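PDB 3PEF: 6-phosphogluconate dehydrogenase, NAD-binding, which probably interconverts succinic semialdehyde and gamma-hydroxybutyrate with an NADP(H) cofactor, as a member of the beta-hydroxyacid dehydrogenase family. Local coordinates for residues 174-179 with 253-258; 183-188 with 221-226; 232-237 with 267-272; 271-276 with 282-287. The protein carries 2 engineered substitutions. One frame throughout, in Å; residues are numbered along the deposited sequence.

Interaction 1 (174-179 with 253-258); sequences VNMVMG and QPLVAS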
# COMPACT_ATOMS: atom_id res chain seq x y z
N VAL A 174 16.44 -3.63 10.62
CA VAL A 174 17.41 -3.24 9.61
C VAL A 174 17.11 -3.87 8.25
O VAL A 174 17.24 -3.21 7.20
CB VAL A 174 18.83 -3.59 10.11
CG1 VAL A 174 19.82 -3.57 8.97
CG2 VAL A 174 19.23 -2.61 11.23
N ASN A 175 16.71 -5.13 8.24
CA ASN A 175 16.36 -5.77 6.96
C ASN A 175 15.09 -5.25 6.34
O ASN A 175 14.91 -5.27 5.12
CB ASN A 175 16.29 -7.28 7.09
CG ASN A 175 17.55 -7.94 6.63
OD1 ASN A 175 18.64 -7.41 6.88
ND2 ASN A 175 17.43 -9.05 5.91
N MET A 176 14.18 -4.78 7.19
CA MET A 176 12.93 -4.22 6.71
C MET A 176 13.21 -2.97 5.88
O MET A 176 12.65 -2.81 4.80
CB MET A 176 12.01 -3.86 7.87
CG MET A 176 10.63 -3.46 7.39
SD MET A 176 9.63 -2.84 8.76
CE MET A 176 10.37 -1.22 9.00
N VAL A 177 14.07 -2.10 6.39
CA VAL A 177 14.49 -0.89 5.68
C VAL A 177 15.17 -1.24 4.36
O VAL A 177 14.91 -0.64 3.32
CB VAL A 177 15.46 -0.05 6.53
CG1 VAL A 177 16.02 1.09 5.71
CG2 VAL A 177 14.74 0.48 7.77
N MET A 178 16.05 -2.23 4.41
CA MET A 178 16.75 -2.69 3.21
C MET A 178 15.80 -3.24 2.14
O MET A 178 15.99 -3.02 0.95
CB MET A 178 17.79 -3.74 3.57
CG MET A 178 18.69 -4.16 2.39
SD MET A 178 19.74 -5.58 2.75
CE MET A 178 18.49 -6.87 2.94
N GLY A 179 14.76 -3.97 2.58
CA GLY A 179 13.79 -4.51 1.65
C GLY A 179 12.96 -3.41 0.99
O GLY A 179 12.76 -3.43 -0.23
N GLN A 253 2.88 -1.19 15.81
CA GLN A 253 3.40 -0.26 14.82
C GLN A 253 2.89 -0.55 13.41
O GLN A 253 3.31 -1.53 12.79
CB GLN A 253 4.94 -0.29 14.80
CG GLN A 253 5.58 0.64 13.78
CD GLN A 253 5.43 2.09 14.18
OE1 GLN A 253 5.81 2.47 15.28
NE2 GLN A 253 4.87 2.90 13.29
N PRO A 254 2.00 0.32 12.89
CA PRO A 254 1.56 0.19 11.50
C PRO A 254 2.76 0.39 10.57
O PRO A 254 3.58 1.27 10.81
CB PRO A 254 0.56 1.34 11.33
CG PRO A 254 0.27 1.85 12.71
CD PRO A 254 1.46 1.52 13.55
N LEU A 255 2.86 -0.43 9.53
CA LEU A 255 3.99 -0.37 8.61
C LEU A 255 3.50 -0.39 7.17
O LEU A 255 3.68 -1.38 6.44
CB LEU A 255 4.92 -1.57 8.85
CG LEU A 255 5.54 -1.69 10.24
CD1 LEU A 255 6.16 -3.07 10.43
CD2 LEU A 255 6.57 -0.60 10.45
N VAL A 256 2.90 0.71 6.75
CA VAL A 256 2.25 0.80 5.44
C VAL A 256 3.24 0.52 4.30
O VAL A 256 2.98 -0.32 3.44
CB VAL A 256 1.56 2.17 5.25
CG1 VAL A 256 1.07 2.34 3.84
CG2 VAL A 256 0.41 2.33 6.24
N ALA A 257 4.38 1.21 4.30
CA ALA A 257 5.35 1.04 3.20
C ALA A 257 5.94 -0.35 3.20
O ALA A 257 6.11 -0.98 2.14
CB ALA A 257 6.45 2.05 3.32
N SER A 258 6.32 -0.80 4.39
CA SER A 258 7.03 -2.06 4.53
C SER A 258 6.10 -3.23 4.18
O SER A 258 6.53 -4.19 3.54
CB SER A 258 7.65 -2.20 5.93
OG SER A 258 8.58 -1.15 6.17

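Interaction 2 (183-188 with 221-226); sequences ACFCEG and GLIRDR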
# COMPACT_ATOMS: atom_id res chain seq x y z
N ALA A 183 12.90 -2.25 -3.03
CA ALA A 183 11.63 -2.11 -3.75
C ALA A 183 11.52 -0.71 -4.38
O ALA A 183 11.15 -0.57 -5.54
CB ALA A 183 10.45 -2.38 -2.82
N CYS A 184 11.87 0.32 -3.61
CA CYS A 184 11.76 1.68 -4.11
C CYS A 184 12.77 1.93 -5.23
O CYS A 184 12.44 2.53 -6.24
CB CYS A 184 11.98 2.68 -2.97
SG CYS A 184 10.61 2.67 -1.80
N PHE A 185 14.00 1.45 -5.03
CA PHE A 185 15.09 1.61 -5.98
C PHE A 185 14.68 1.01 -7.33
O PHE A 185 14.85 1.64 -8.37
CB PHE A 185 16.32 0.91 -5.40
CG PHE A 185 17.56 0.94 -6.28
CD1 PHE A 185 18.10 2.15 -6.71
CD2 PHE A 185 18.22 -0.24 -6.61
CE1 PHE A 185 19.27 2.18 -7.48
CE2 PHE A 185 19.39 -0.23 -7.40
CZ PHE A 185 19.91 0.98 -7.83
N CYS A 186 14.12 -0.19 -7.29
CA CYS A 186 13.69 -0.87 -8.51
C CYS A 186 12.52 -0.15 -9.20
O CYS A 186 12.51 -0.03 -10.41
CB CYS A 186 13.35 -2.33 -8.22
SG CYS A 186 14.80 -3.32 -7.77
N GLU A 187 11.56 0.33 -8.42
CA GLU A 187 10.49 1.12 -8.99
C GLU A 187 11.07 2.33 -9.72
O GLU A 187 10.58 2.70 -10.77
CB GLU A 187 9.48 1.56 -7.91
CG GLU A 187 8.47 0.50 -7.58
CD GLU A 187 7.39 0.95 -6.61
OE1 GLU A 187 7.31 2.16 -6.30
OE2 GLU A 187 6.62 0.07 -6.16
N GLY A 188 12.12 2.93 -9.17
CA GLY A 188 12.75 4.08 -9.81
C GLY A 188 13.48 3.77 -11.10
O GLY A 188 13.36 4.48 -12.10
N GLY A 221 24.24 -2.19 -10.82
CA GLY A 221 25.04 -2.67 -11.93
C GLY A 221 24.55 -4.03 -12.38
O GLY A 221 24.39 -4.28 -13.58
N LEU A 222 24.29 -4.93 -11.42
CA LEU A 222 23.86 -6.28 -11.75
C LEU A 222 22.50 -6.22 -12.42
O LEU A 222 22.21 -6.98 -13.34
CB LEU A 222 23.81 -7.15 -10.50
CG LEU A 222 25.17 -7.35 -9.85
CD1 LEU A 222 25.00 -8.02 -8.49
CD2 LEU A 222 26.07 -8.17 -10.79
N ILE A 223 21.48 -5.34 -12.03
CA ILE A 223 20.21 -5.11 -12.69
C ILE A 223 20.41 -4.67 -14.14
O ILE A 223 19.84 -5.25 -15.07
CB ILE A 223 19.39 -4.06 -11.93
CG1 ILE A 223 18.99 -4.59 -10.55
CG2 ILE A 223 18.16 -3.65 -12.73
CD1 ILE A 223 18.41 -3.53 -9.64
N ARG A 224 21.29 -3.69 -14.25
CA ARG A 224 21.60 -3.26 -15.60
C ARG A 224 22.05 -4.44 -16.47
O ARG A 224 21.68 -4.52 -17.64
CB ARG A 224 22.69 -2.19 -15.58
CG ARG A 224 23.00 -1.61 -16.95
CD ARG A 224 24.37 -0.99 -16.96
NE ARG A 224 25.35 -1.94 -16.43
CZ ARG A 224 26.18 -1.68 -15.43
NH1 ARG A 224 26.17 -0.48 -14.85
NH2 ARG A 224 27.03 -2.62 -15.01
N ASP A 225 22.84 -5.34 -15.90
CA ASP A 225 23.34 -6.52 -16.61
C ASP A 225 22.36 -7.70 -16.59
O ASP A 225 22.62 -8.75 -17.20
CB ASP A 225 24.68 -6.97 -16.00
CG ASP A 225 25.77 -5.93 -16.18
OD1 ASP A 225 25.63 -5.07 -17.08
OD2 ASP A 225 26.77 -5.98 -15.42
N ARG A 226 21.25 -7.54 -15.90
CA ARG A 226 20.27 -8.62 -15.77
C ARG A 226 20.93 -9.88 -15.20
O ARG A 226 20.58 -11.00 -15.56
CB ARG A 226 19.63 -8.92 -17.14
CG ARG A 226 18.90 -7.73 -17.78
CD ARG A 226 17.50 -7.51 -17.20
NE ARG A 226 17.26 -6.09 -16.89
CZ ARG A 226 16.79 -5.20 -17.76
NH1 ARG A 226 16.50 -5.55 -19.00
NH2 ARG A 226 16.62 -3.94 -17.39

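Interaction 3 (232-237 with 267-272); sequences FPLKHM and GARAAG. With NAP (NADP nicotinamide-adenine-dinucleotide phosphate), chain I.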
# COMPACT_ATOMS: atom_id res chain seq x y z
N PHE A 232 21.65 -12.83 -1.72
CA PHE A 232 20.63 -12.96 -0.68
C PHE A 232 19.35 -13.47 -1.36
O PHE A 232 18.68 -12.72 -2.07
CB PHE A 232 20.40 -11.60 0.01
CG PHE A 232 19.36 -11.65 1.12
CD1 PHE A 232 18.58 -10.54 1.41
CD2 PHE A 232 19.19 -12.80 1.88
CE1 PHE A 232 17.62 -10.57 2.43
CE2 PHE A 232 18.24 -12.84 2.91
CZ PHE A 232 17.46 -11.72 3.18
N PRO A 233 19.01 -14.76 -1.15
CA PRO A 233 17.87 -15.34 -1.86
C PRO A 233 16.58 -14.54 -1.62
O PRO A 233 16.25 -14.16 -0.49
CB PRO A 233 17.77 -16.76 -1.27
CG PRO A 233 19.19 -17.11 -0.94
CD PRO A 233 19.76 -15.78 -0.39
N LEU A 234 15.88 -14.26 -2.72
CA LEU A 234 14.67 -13.46 -2.67
C LEU A 234 13.63 -14.04 -1.70
O LEU A 234 12.97 -13.28 -0.99
CB LEU A 234 14.10 -13.25 -4.08
CG LEU A 234 12.97 -12.22 -4.22
CD1 LEU A 234 12.92 -11.56 -5.60
CD2 LEU A 234 11.62 -12.87 -3.87
N LYS A 235 13.50 -15.36 -1.65
CA LYS A 235 12.55 -15.95 -0.70
C LYS A 235 12.89 -15.56 0.74
O LYS A 235 11.98 -15.39 1.56
CB LYS A 235 12.49 -17.48 -0.85
CG LYS A 235 13.83 -18.19 -0.57
CD LYS A 235 13.76 -19.68 -0.98
CE LYS A 235 15.09 -20.40 -0.64
NZ LYS A 235 15.14 -21.81 -1.12
N HIS A 236 14.18 -15.42 1.05
CA HIS A 236 14.59 -15.04 2.40
C HIS A 236 14.32 -13.57 2.71
O HIS A 236 13.98 -13.23 3.85
CB HIS A 236 16.06 -15.40 2.69
CG HIS A 236 16.35 -16.87 2.56
ND1 HIS A 236 15.43 -17.84 2.90
CD2 HIS A 236 17.46 -17.53 2.14
CE1 HIS A 236 15.95 -19.03 2.67
NE2 HIS A 236 17.18 -18.87 2.23
N MET A 237 14.52 -12.71 1.72
CA MET A 237 14.15 -11.28 1.88
C MET A 237 12.67 -11.20 2.24
O MET A 237 12.27 -10.49 3.16
CB MET A 237 14.41 -10.49 0.59
CG MET A 237 13.93 -9.03 0.62
SD MET A 237 14.95 -7.95 1.69
CE MET A 237 14.14 -8.07 3.25
N GLY A 267 5.04 -11.15 -4.74
CA GLY A 267 4.74 -11.18 -6.16
C GLY A 267 5.93 -11.76 -6.92
O GLY A 267 5.77 -12.59 -7.82
N ALA A 268 7.12 -11.31 -6.55
CA ALA A 268 8.33 -11.85 -7.15
C ALA A 268 8.47 -13.35 -6.90
O ALA A 268 8.92 -14.08 -7.78
CB ALA A 268 9.58 -11.09 -6.68
N ARG A 269 8.11 -13.83 -5.71
CA ARG A 269 8.17 -15.28 -5.46
C ARG A 269 7.21 -16.01 -6.37
O ARG A 269 7.53 -17.10 -6.86
CB ARG A 269 7.82 -15.65 -4.02
CG ARG A 269 8.83 -15.21 -3.01
CD ARG A 269 8.49 -15.76 -1.66
NE ARG A 269 8.80 -17.18 -1.57
CZ ARG A 269 8.75 -17.87 -0.43
NH1 ARG A 269 8.41 -17.26 0.70
NH2 ARG A 269 9.05 -19.16 -0.41
N ALA A 270 6.04 -15.42 -6.57
CA ALA A 270 4.99 -16.03 -7.37
C ALA A 270 5.38 -16.08 -8.83
O ALA A 270 4.95 -16.98 -9.55
CB ALA A 270 3.64 -15.30 -7.18
N ALA A 271 6.21 -15.13 -9.28
CA ALA A 271 6.70 -15.15 -10.66
C ALA A 271 7.88 -16.11 -10.84
O ALA A 271 8.44 -16.23 -11.93
CB ALA A 271 7.06 -13.75 -11.13
N GLY A 272 8.26 -16.79 -9.76
CA GLY A 272 9.29 -17.81 -9.81
C GLY A 272 10.70 -17.32 -9.52
O GLY A 272 11.67 -18.00 -9.86
PA NAP I . 20.28 -20.76 2.12
O1A NAP I . 18.99 -21.03 1.45
O2A NAP I . 21.47 -20.84 1.26
O5B NAP I . 20.47 -21.77 3.36
C5B NAP I . 19.38 -22.15 4.15
C4B NAP I . 19.88 -23.21 5.11
O4B NAP I . 18.81 -23.60 5.94
C3B NAP I . 20.33 -24.47 4.36
O3B NAP I . 21.42 -24.98 5.09
C2B NAP I . 19.14 -25.39 4.52
O2B NAP I . 19.43 -26.76 4.47
C1B NAP I . 18.71 -25.00 5.93
N9A NAP I . 17.34 -25.46 6.21
C8A NAP I . 16.18 -24.96 5.66
N7A NAP I . 15.14 -25.66 6.17
C5A NAP I . 15.62 -26.59 7.02
C6A NAP I . 14.99 -27.54 7.80
N6A NAP I . 13.67 -27.65 7.78
N1A NAP I . 15.74 -28.38 8.59
C2A NAP I . 17.12 -28.26 8.61
N3A NAP I . 17.75 -27.30 7.83
C4A NAP I . 17.00 -26.48 7.05
O3 NAP I . 20.16 -19.31 2.75
PN NAP I . 21.23 -18.42 3.52
O1N NAP I . 21.34 -17.11 2.86
O2N NAP I . 22.46 -19.19 3.79
O5D NAP I . 20.32 -18.28 4.84
C5D NAP I . 20.73 -18.64 6.14
C4D NAP I . 20.20 -17.56 7.07
O4D NAP I . 20.94 -16.37 6.98
C3D NAP I . 18.79 -17.14 6.71
O3D NAP I . 18.13 -16.92 7.95
C2D NAP I . 18.96 -15.83 5.94
O2D NAP I . 17.82 -15.03 6.08
C1D NAP I . 20.12 -15.25 6.70
N1N NAP I . 20.96 -14.24 6.01
C2N NAP I . 21.23 -14.35 4.67
C3N NAP I . 22.07 -13.42 4.05
C7N NAP I . 22.40 -13.57 2.60
O7N NAP I . 22.83 -12.44 1.93
N7N NAP I . 22.28 -14.74 1.94
C4N NAP I . 22.64 -12.38 4.78
C5N NAP I . 22.38 -12.30 6.15
C6N NAP I . 21.55 -13.24 6.76
P2B NAP I . 19.56 -27.54 3.04
O1X NAP I . 19.35 -29.01 3.36
O2X NAP I . 18.51 -27.02 2.11
O3X NAP I . 20.92 -27.28 2.45

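Interaction 4 (271-276 with 282-287); sequences AGFGDE and FKTYER. Engineered in segment 282-287: Y285 (natural residue Ile).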
# COMPACT_ATOMS: atom_id res chain seq x y z
N ALA A 271 6.21 -15.13 -9.28
CA ALA A 271 6.70 -15.15 -10.66
C ALA A 271 7.88 -16.11 -10.84
O ALA A 271 8.44 -16.23 -11.93
CB ALA A 271 7.06 -13.75 -11.13
N GLY A 272 8.26 -16.79 -9.76
CA GLY A 272 9.29 -17.81 -9.81
C GLY A 272 10.70 -17.32 -9.52
O GLY A 272 11.67 -18.00 -9.86
N PHE A 273 10.84 -16.17 -8.87
CA PHE A 273 12.17 -15.61 -8.65
C PHE A 273 12.72 -15.87 -7.24
O PHE A 273 13.76 -15.33 -6.86
CB PHE A 273 12.20 -14.11 -8.98
CG PHE A 273 11.69 -13.79 -10.36
CD1 PHE A 273 12.00 -14.60 -11.44
CD2 PHE A 273 10.92 -12.66 -10.59
CE1 PHE A 273 11.54 -14.30 -12.72
CE2 PHE A 273 10.45 -12.36 -11.86
CZ PHE A 273 10.77 -13.18 -12.92
N GLY A 274 12.02 -16.72 -6.47
CA GLY A 274 12.33 -16.97 -5.07
C GLY A 274 13.77 -17.37 -4.77
O GLY A 274 14.29 -17.06 -3.69
N ASP A 275 14.40 -18.07 -5.71
CA ASP A 275 15.76 -18.58 -5.51
C ASP A 275 16.82 -17.70 -6.21
O ASP A 275 18.00 -18.00 -6.14
CB ASP A 275 15.89 -20.03 -6.02
CG ASP A 275 15.37 -21.06 -5.02
OD1 ASP A 275 15.25 -20.75 -3.81
OD2 ASP A 275 15.08 -22.20 -5.44
N GLU A 276 16.40 -16.64 -6.88
CA GLU A 276 17.37 -15.69 -7.43
C GLU A 276 17.68 -14.62 -6.37
O GLU A 276 17.11 -14.65 -5.27
CB GLU A 276 16.83 -15.07 -8.72
CG GLU A 276 16.59 -16.12 -9.81
CD GLU A 276 15.92 -15.54 -11.04
OE1 GLU A 276 15.57 -14.34 -11.00
OE2 GLU A 276 15.74 -16.27 -12.04
N PHE A 282 13.11 -6.56 -9.31
CA PHE A 282 13.08 -5.66 -10.46
C PHE A 282 12.31 -6.23 -11.66
O PHE A 282 11.69 -5.49 -12.42
CB PHE A 282 14.49 -5.31 -10.93
CG PHE A 282 14.53 -4.49 -12.19
CD1 PHE A 282 14.34 -3.11 -12.15
CD2 PHE A 282 14.75 -5.09 -13.42
CE1 PHE A 282 14.38 -2.34 -13.32
CE2 PHE A 282 14.79 -4.33 -14.60
CZ PHE A 282 14.61 -2.95 -14.54
N LYS A 283 12.38 -7.55 -11.83
CA LYS A 283 11.78 -8.19 -13.01
C LYS A 283 10.26 -8.22 -12.98
O LYS A 283 9.62 -8.38 -14.02
CB LYS A 283 12.36 -9.60 -13.22
CG LYS A 283 13.78 -9.58 -13.74
CD LYS A 283 14.24 -10.97 -14.19
CE LYS A 283 14.53 -11.89 -13.01
NZ LYS A 283 14.73 -13.30 -13.47
N THR A 284 9.67 -8.05 -11.80
CA THR A 284 8.23 -7.93 -11.70
C THR A 284 7.77 -6.53 -12.12
O THR A 284 6.58 -6.31 -12.36
CB THR A 284 7.75 -8.17 -10.25
OG1 THR A 284 8.21 -7.10 -9.42
CG2 THR A 284 8.30 -9.48 -9.72
N TYR A 285 8.70 -5.58 -12.20
CA TYR A 285 8.34 -4.19 -12.52
C TYR A 285 8.37 -3.90 -14.02
O TYR A 285 7.99 -2.81 -14.45
CB TYR A 285 9.24 -3.19 -11.80
CG TYR A 285 8.95 -3.03 -10.32
CD1 TYR A 285 7.66 -2.76 -9.87
CD2 TYR A 285 9.96 -3.12 -9.38
CE1 TYR A 285 7.39 -2.60 -8.52
CE2 TYR A 285 9.71 -2.97 -8.03
CZ TYR A 285 8.42 -2.70 -7.60
OH TYR A 285 8.18 -2.54 -6.25
N GLU A 286 8.82 -4.87 -14.81
CA GLU A 286 8.94 -4.65 -16.24
C GLU A 286 8.57 -5.88 -17.09
O GLU A 286 9.39 -6.40 -17.85
CB GLU A 286 10.35 -4.17 -16.57
CG GLU A 286 11.43 -5.09 -16.05
CD GLU A 286 12.56 -5.23 -17.04
OE1 GLU A 286 13.06 -6.37 -17.21
OE2 GLU A 286 12.94 -4.21 -17.66
N ARG A 287 7.35 -6.44 -16.82
CA ARG A 287 6.76 -7.60 -17.50
C ARG A 287 7.60 -8.85 -17.35
O ARG A 287 7.78 -9.37 -16.25
CB ARG A 287 6.55 -7.28 -18.99
CG ARG A 287 5.60 -6.13 -19.25
CD ARG A 287 4.17 -6.39 -18.80
NE ARG A 287 3.58 -7.53 -19.49
CZ ARG A 287 3.04 -7.48 -20.70
NH1 ARG A 287 3.02 -6.33 -21.37
NH2 ARG A 287 2.53 -8.57 -21.25

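Interaction 1 (174-179 with 253-258)
No flat group takes part where M176 meets S258 and L255, and the contact is made by a thioether, a hydroxyl-bearing arm and a branched alkyl end. Neither amide, N175 or Q253, reaches across; that of Q253 donates from NE2 to P254 O at 3.2 Å, the acceptor close to the amide plane, and also bonds K194 and Y285 of the second subunit. M176 leaves helix 166-194 nearly straight and then bends at its last torsion (chi3 75°), which folds the methyl round the serine. S258 OG lies 3.3 Å from M176 SD and 3.3 Å from M176 CE. No hydrogen bond joins the two segments; S258 OG is bonded to E187 of the second subunit. Beyond the serine, M176 SD reaches L255 CD1 at 3.9 Å, the two side chains lying aslant. Replacing M176 with an alanine would remove the thioether arm and would probably leave a gap between helix 166-194 and the pair S258 and L255, also robbing L241 and A244 of a neighbour. L255 is the N-cap residue of helix 256-270. The arrangement is that of a helix start seated against the long helix of an all-helical domain, at a buried subunit interface.

Interaction 2 (183-188 with 221-226)
I223 touches both C186 and F185, and the whole contact rests on the end of its side chain. From CB the chain divides: CG2 lies anti to the backbone N, while CG1 lies anti to the carbonyl carbon (chi1 -66°) and leads toward helix 166-194. Neither CB, CG2 nor CG1 comes within 4.2 Å of the facing segment. Only CD1, carried outward by an extended second torsion (chi2 169°), closes the distance. It sits 4.1 Å from C186 SG and 4.1 Å from F185 CE2, a methyl touching thiol and ring in directions roughly at right angles. The approach to the ring is oblique, and the two side chains run past each other in opposite directions. With 8.8 Å between C186 CA and I223 CA, the two segments meet through these ends alone, by van der Waals contact. Just beyond I223 the helix stops in a Schellman motif: R226 has positive phi, and its N bonds to I223 O at 2.8 Å. F185 stacks on F216 of helix 214-224 and touches L203 of helix 199-208, while C186 borders F282 of the C-terminal tail. The contact thus sets the end of helix 214-224 on the long helix 166-194.

Interaction 3 (232-237 with 267-272)
F232 and P233 touch the NADP carboxamide, whereas L234 and K235, next along the chain, meet helix 256-270. C7N of the cofactor approaches the F232 ring obliquely, 3.4 Å from F232 CD2. P233, the N-cap residue of helix 234-251, brings its CD to 3.6 Å from the cofactor's N7N. L234 then points the other way and forks over the facing helix: L234 CD1 packs on A268 CB at 3.5 Å, and L234 CD2 lies against R269 CG at 3.7 Å. K235 sets its CB over one face of the R269 guanidinium, toward the rim, 3.8 Å from R269 NE. The rest of K235 leads away, and its NZ pairs with D275; R269 NH1 finds its partner in Q238. H236 returns to the cofactor, donating from NE2 to phosphate oxygen O1A at 2.9 Å. That bond is almost straight (177°), and the oxygen lies at the edge of the ring, in its plane. The first turn of helix 234-251 therefore faces NADP on one flank and the last turns of helix 256-270 on another. This places it at the cofactor cleft between the Rossmann domain and the helical domain, as in beta-hydroxyacid dehydrogenases generally.

Interaction 4 (271-276 with 282-287)
A type I beta turn, F273 to E276, follows the Schellman motif that ends helix 256-270, and it meets the C-terminal tail through K283 and T284. The turn is closed by E276 N bonding to F273 O at 2.9 Å. F273 offers its ring to the lysine: K283 CE stands over the centre of one face, 3.9 Å from the centroid and 13° off the normal, a CH-pi contact. K283 NZ, farther along, makes an off-centre cation-pi contact at 4.0 Å from the same centroid and 33° off the normal. The opposite face carries A271 O, toward the rim. A bend at chi3 (-74°) swings the lysine end across the ring to the carboxylate of E276, where K283 NZ donates to E276 OE1 at 2.8 Å in a salt bridge that uses the syn lone pair of OE1. The ammonium is thus held by a charge and a pi face together. At the ring edge T284 CG2 lies 4.2 Å from F273 CE2, while T284 OG1 bonds to I281 O. With a serine in place of F273, the pi face would be gone and the K283 arm is likely to be left freer to turn, its salt bridge less well fixed. F228 flanks both E276 and K283. The result is a surface salt bridge reinforced by an aromatic, joining the C-terminal tail to the turn after the last helix.

In the fold
From the N terminus the Rossmann sheet comes first, and all four contacts lie in the helical part that follows. Interaction 1 closes the longest loop, from helix 166-194 to the start of helix 256-270, and interaction 2 is nested inside it, using the same long helix. Interaction 3 crosses interaction 1: its first segment lies within that loop and its second beyond it, and the two touch where M237 packs on N175 and G179. Interaction 4 begins on A271 and G272, where interaction 3 ends, and backbone bonds link L234 and K235 to E276 and G274. The tail of interaction 4 then returns to interaction 2, with engineered Y285 against C186.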